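Local coordinates for restriction endonuclease R.BpuJI (Bacillus pumilus, PDB 2VLA), which recognises its cognate DNA sequence through this N-terminal domain, one part of a restriction endonuclease that probably cleaves DNA, at residues D158-Y163 against T193-R197; F113-N117 against P251-Y256. All coordinates share one frame; numbering follows the deposited sequence. Where two conformers were deposited one is given.

Interaction 1. Residues D158-Y163 against T193-R197; sequences DDIAYY and TKKVR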
# COMPACT_ATOMS: atom_id res chain seq x y z
N ASP A 158 -14.99 8.39 1.40
CA ASP A 158 -15.96 7.50 0.75
C ASP A 158 -15.93 7.66 -0.78
O ASP A 158 -16.10 6.67 -1.49
CB ASP A 158 -17.40 7.77 1.31
CG ASP A 158 -17.59 7.27 2.76
OD1 ASP A 158 -17.01 6.22 3.11
OD2 ASP A 158 -18.35 7.93 3.52
N ASP A 159 -15.73 8.87 -1.25
CA ASP A 159 -15.58 9.11 -2.70
C ASP A 159 -14.38 8.34 -3.23
O ASP A 159 -14.47 7.65 -4.24
CB ASP A 159 -15.37 10.59 -2.98
CG ASP A 159 -16.61 11.43 -2.74
OD1 ASP A 159 -17.74 10.91 -2.92
OD2 ASP A 159 -16.45 12.66 -2.47
N ILE A 160 -13.25 8.46 -2.53
CA ILE A 160 -12.04 7.78 -2.97
C ILE A 160 -12.20 6.26 -2.87
O ILE A 160 -11.68 5.51 -3.71
CB ILE A 160 -10.82 8.26 -2.18
CG1 ILE A 160 -10.61 9.76 -2.39
CG2 ILE A 160 -9.58 7.49 -2.60
CD1 ILE A 160 -9.58 10.37 -1.43
N ALA A 161 -12.96 5.80 -1.89
CA ALA A 161 -13.23 4.39 -1.74
C ALA A 161 -14.04 3.84 -2.92
O ALA A 161 -13.65 2.86 -3.52
CB ALA A 161 -13.98 4.11 -0.40
N TYR A 162 -15.19 4.45 -3.19
CA TYR A 162 -16.14 3.88 -4.15
C TYR A 162 -15.67 4.11 -5.57
O TYR A 162 -15.76 3.21 -6.41
CB TYR A 162 -17.51 4.52 -3.98
CG TYR A 162 -18.57 3.95 -4.90
CD1 TYR A 162 -19.21 2.76 -4.60
CD2 TYR A 162 -18.86 4.58 -6.12
CE1 TYR A 162 -20.14 2.22 -5.47
CE2 TYR A 162 -19.80 4.04 -7.00
CZ TYR A 162 -20.43 2.86 -6.67
OH TYR A 162 -21.37 2.33 -7.53
N TYR A 163 -15.23 5.32 -5.84
CA TYR A 163 -14.95 5.71 -7.23
C TYR A 163 -13.54 5.33 -7.69
O TYR A 163 -13.29 5.25 -8.90
CB TYR A 163 -15.19 7.20 -7.44
CG TYR A 163 -16.64 7.63 -7.31
CD1 TYR A 163 -17.51 7.52 -8.37
CD2 TYR A 163 -17.11 8.17 -6.12
CE1 TYR A 163 -18.83 7.93 -8.26
CE2 TYR A 163 -18.43 8.57 -6.00
CZ TYR A 163 -19.28 8.47 -7.08
OH TYR A 163 -20.58 8.89 -6.94
N THR A 193 -24.96 9.92 -3.45
CA THR A 193 -23.75 9.75 -2.68
C THR A 193 -23.47 8.25 -2.57
O THR A 193 -24.39 7.43 -2.63
CB THR A 193 -23.89 10.38 -1.29
OG1 THR A 193 -22.63 10.40 -0.62
CG2 THR A 193 -24.87 9.61 -0.48
N LYS A 194 -22.20 7.87 -2.47
CA LYS A 194 -21.84 6.47 -2.51
C LYS A 194 -20.88 6.08 -1.38
O LYS A 194 -20.06 6.88 -0.95
CB LYS A 194 -21.18 6.14 -3.87
CG LYS A 194 -22.12 6.23 -5.06
CD LYS A 194 -23.07 5.03 -5.11
CE LYS A 194 -23.87 5.01 -6.42
NZ LYS A 194 -25.11 4.21 -6.28
N LYS A 195 -21.01 4.84 -0.93
CA LYS A 195 -20.08 4.26 0.03
C LYS A 195 -19.79 2.82 -0.35
O LYS A 195 -20.52 2.23 -1.15
CB LYS A 195 -20.67 4.32 1.44
CG LYS A 195 -20.82 5.73 1.98
CD LYS A 195 -21.22 5.73 3.44
CE LYS A 195 -21.44 7.14 3.95
NZ LYS A 195 -21.93 7.16 5.36
N VAL A 196 -18.72 2.27 0.20
CA VAL A 196 -18.39 0.87 -0.03
C VAL A 196 -18.78 0.04 1.20
O VAL A 196 -18.23 0.22 2.26
CB VAL A 196 -16.87 0.70 -0.27
CG1 VAL A 196 -16.51 -0.76 -0.38
CG2 VAL A 196 -16.45 1.49 -1.54
N ARG A 197 -19.69 -0.91 0.99
CA ARG A 197 -20.12 -1.83 2.03
C ARG A 197 -20.34 -3.20 1.36
O ARG A 197 -20.47 -3.29 0.13
CB ARG A 197 -21.43 -1.34 2.68
CG ARG A 197 -21.31 0.02 3.44
CD ARG A 197 -20.41 -0.10 4.68
NE ARG A 197 -20.39 1.14 5.47
CZ ARG A 197 -19.53 2.14 5.29
NH1 ARG A 197 -18.64 2.09 4.30
NH2 ARG A 197 -19.59 3.22 6.06
O HOH W 1 -16.94 3.93 1.69
O HOH W 2 -17.32 4.57 5.24
O HOH W 3 -19.52 9.45 -1.77

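Interaction 2. Residues F113-N117 against P251-Y256; sequences FQFPN and PEFNAY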
# COMPACT_ATOMS: atom_id res chain seq x y z
N PHE A 113 4.28 1.15 -4.47
CA PHE A 113 3.11 0.30 -4.32
C PHE A 113 2.43 0.14 -5.68
O PHE A 113 2.38 1.08 -6.48
CB PHE A 113 2.12 0.89 -3.29
CG PHE A 113 1.66 -0.10 -2.21
CD1 PHE A 113 0.87 -1.18 -2.52
CD2 PHE A 113 2.01 0.08 -0.91
CE1 PHE A 113 0.43 -2.05 -1.53
CE2 PHE A 113 1.55 -0.76 0.07
CZ PHE A 113 0.77 -1.81 -0.24
N GLN A 114 1.80 -1.01 -5.88
CA GLN A 114 1.00 -1.26 -7.04
C GLN A 114 0.10 -2.43 -6.78
O GLN A 114 0.31 -3.19 -5.80
CB GLN A 114 1.92 -1.57 -8.23
CG GLN A 114 2.89 -2.68 -7.93
CD GLN A 114 3.59 -3.19 -9.19
OE1 GLN A 114 4.50 -2.53 -9.70
NE2 GLN A 114 3.18 -4.35 -9.68
N PHE A 115 -0.89 -2.60 -7.66
CA PHE A 115 -1.63 -3.86 -7.76
C PHE A 115 -1.46 -4.36 -9.21
O PHE A 115 -1.49 -3.55 -10.14
CB PHE A 115 -3.11 -3.67 -7.50
CG PHE A 115 -3.46 -3.10 -6.13
CD1 PHE A 115 -3.14 -3.78 -4.94
CD2 PHE A 115 -4.12 -1.90 -6.04
CE1 PHE A 115 -3.55 -3.26 -3.66
CE2 PHE A 115 -4.53 -1.39 -4.75
CZ PHE A 115 -4.20 -2.09 -3.59
N PRO A 116 -1.26 -5.67 -9.40
CA PRO A 116 -1.06 -6.67 -8.36
C PRO A 116 0.31 -6.55 -7.73
O PRO A 116 1.14 -5.77 -8.20
CB PRO A 116 -1.16 -8.03 -9.15
CG PRO A 116 -1.64 -7.65 -10.53
CD PRO A 116 -1.17 -6.25 -10.75
N ASN A 117 0.54 -7.31 -6.68
CA ASN A 117 1.81 -7.31 -6.03
C ASN A 117 2.10 -8.64 -5.33
O ASN A 117 1.24 -9.54 -5.27
CB ASN A 117 1.88 -6.14 -5.03
CG ASN A 117 0.85 -6.26 -3.91
OD1 ASN A 117 0.84 -7.27 -3.19
ND2 ASN A 117 -0.06 -5.27 -3.80
N PRO A 251 2.17 -0.59 -14.02
CA PRO A 251 3.02 -1.00 -12.91
C PRO A 251 4.45 -1.30 -13.34
O PRO A 251 4.67 -1.92 -14.38
CB PRO A 251 2.34 -2.26 -12.41
CG PRO A 251 0.90 -2.05 -12.71
CD PRO A 251 0.89 -1.32 -14.03
N GLU A 252 5.41 -0.83 -12.56
CA GLU A 252 6.81 -1.08 -12.83
C GLU A 252 7.13 -2.58 -12.77
O GLU A 252 7.94 -3.08 -13.53
CB GLU A 252 7.66 -0.33 -11.83
CG GLU A 252 9.13 -0.33 -12.10
CD GLU A 252 9.47 0.28 -13.44
OE1 GLU A 252 8.87 1.33 -13.79
OE2 GLU A 252 10.31 -0.28 -14.15
N PHE A 253 6.53 -3.27 -11.83
CA PHE A 253 6.69 -4.71 -11.68
C PHE A 253 5.57 -5.44 -12.41
O PHE A 253 4.39 -5.20 -12.18
CB PHE A 253 6.71 -5.09 -10.18
CG PHE A 253 6.86 -6.55 -9.93
CD1 PHE A 253 8.12 -7.13 -9.90
CD2 PHE A 253 5.75 -7.35 -9.73
CE1 PHE A 253 8.27 -8.49 -9.66
CE2 PHE A 253 5.89 -8.71 -9.50
CZ PHE A 253 7.16 -9.28 -9.48
N ASN A 254 5.94 -6.28 -13.37
CA ASN A 254 4.98 -6.92 -14.24
C ASN A 254 4.57 -8.31 -13.75
O ASN A 254 5.31 -9.30 -13.95
CB ASN A 254 5.56 -7.02 -15.67
CG ASN A 254 4.60 -7.61 -16.63
OD1 ASN A 254 3.47 -7.91 -16.30
ND2 ASN A 254 5.06 -7.80 -17.87
N ALA A 255 3.40 -8.39 -13.11
CA ALA A 255 2.92 -9.66 -12.55
C ALA A 255 2.47 -10.63 -13.63
O ALA A 255 2.29 -11.83 -13.39
CB ALA A 255 1.76 -9.37 -11.59
N TYR A 256 2.29 -10.12 -14.83
CA TYR A 256 1.65 -10.87 -15.90
C TYR A 256 2.65 -11.71 -16.72
O TYR A 256 2.27 -12.41 -17.64
CB TYR A 256 0.85 -9.92 -16.79
CG TYR A 256 -0.38 -9.39 -16.09
CD1 TYR A 256 -0.30 -8.27 -15.24
CD2 TYR A 256 -1.57 -10.07 -16.16
CE1 TYR A 256 -1.41 -7.82 -14.55
CE2 TYR A 256 -2.69 -9.63 -15.45
CZ TYR A 256 -2.59 -8.48 -14.64
OH TYR A 256 -3.69 -8.06 -13.92
O HOH W 4 4.65 0.25 -10.03

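Interaction 1. Residues D158-Y163 against T193-R197
Asp158 faces Lys195 across this contact, yet its hydrogen-bonded links to the 193-197 loop run through water. OD1 accepts from water 1, which in turn takes the backbone N-H of Val196 at 2.9 Å between Val196 N and the water oxygen. The same OD1 accepts from water 2, held in the guanidinium plane of Arg197 at 2.8 Å from NH2. One carboxylate oxygen thus reaches two loop residues. Arg197 is itself turned back, NH1 donating to Val196 O. Water 3 makes a third bridge, donating to Asp159 OD1 and to Lys194 O. In the conformer given, the other oxygen of Asp158, OD2, lies near the extended Lys195 chain, 4.1 Å from NZ, too long for a salt bridge; Lys195 is modelled in two positions. Away from the bridging waters the packing turns apolar. Lys194 CB stands over one face of the Tyr162 ring, 3.7 Å from its centroid and 21° off the normal, a CH-pi contact. The Lys194 chain bends at chi2 (-75°), which carries CD and CE across the ring toward CZ and OH. Its CG also lies 3.6 Å from Tyr163 OH, which is hydrogen-bonded to Asp187 OD2 on helix 177-189. Val196 CG2 packs on the helix backbone, 3.6 Å from Tyr162 CA, beside Ala161 CB (3.8 Å) and near the plane of the Tyr162 ring at its edge. Bridging water on the acidic side and methylene-on-ring packing on the other fasten an irregular loop to helix 157-165, the charges attracting at a distance and probably adding only modestly.

Interaction 2. Residues F113-N117 against P251-Y256
The carboxamide of Gln114 lies with Pro251 CB over one face and the backbone N and O of Phe253 at its rim; the Phe253 side chain lies off the plane on the other side. Pro251 CB stands 3.6 Å from Gln114 CD. NE2 meets the Phe253 ring at its edge, near CD2, with the amide and ring planes 59° apart; Trp273 of helix 263-278 packs edge-to-face with that ring. At the Tyr256 ring the edge is taken by Asn254 OD1, while Pro116 CG approaches obliquely, 4.0 Å from CE1.

Both polar atoms of the Gln114 amide are gripped. OE1 accepts the Phe253 N-H in the carbonyl plane, on a lone pair, at 3.0 Å from Phe253 N; water 4, which lies out of the plane, also donates to OE1 and links it to Glu252 N. NE2 donates almost straight to Phe253 O (2.9 Å) and to Pro116 O, both partners lying in the amide plane. The side chain thus pairs with the backbone N-H and C=O of one residue. CG sits between the backbone N and the carbonyl carbon (chi1 53°), and the chain then runs extended to the 251-256 loop.

This joins the loop after helix 102-112, which contains a cis peptide before Pro116, to the loop leading into helix 263-278. A leucine in place of Gln114 would probably leave Phe253 N and O, and Pro116 O, without these partners and the link between the two loops weaker.

Asn117 ND2 donates to Gln114 O, bracing its loop from within. In the other segment, Asn254 OD1 accepts from Tyr256 N in an Asx turn just before the 3-10 segment at 255-256; Ala255 CB lies 4.0 Å from Pro116 CG.

In the fold
Both contacts lie in the recognition domain, and along the chain interaction 1 is nested inside the loop that interaction 2 closes. Their centres are 24 Å apart and their nearest atoms about 10 Å, so they do not touch. Each approaches the bound DNA without reaching it: the nearest atoms are about 8 Å away for interaction 1 and about 7 Å for interaction 2. Interaction 2 also borders a pocket holding a polyether, probably from the crystallisation liquor, about 4 Å from the side chain of Pro251. Ile135, which lines that pocket, is joined to Phe115 by backbone hydrogen bonds. A sodium ion lies about 8 Å from the same proline side chain.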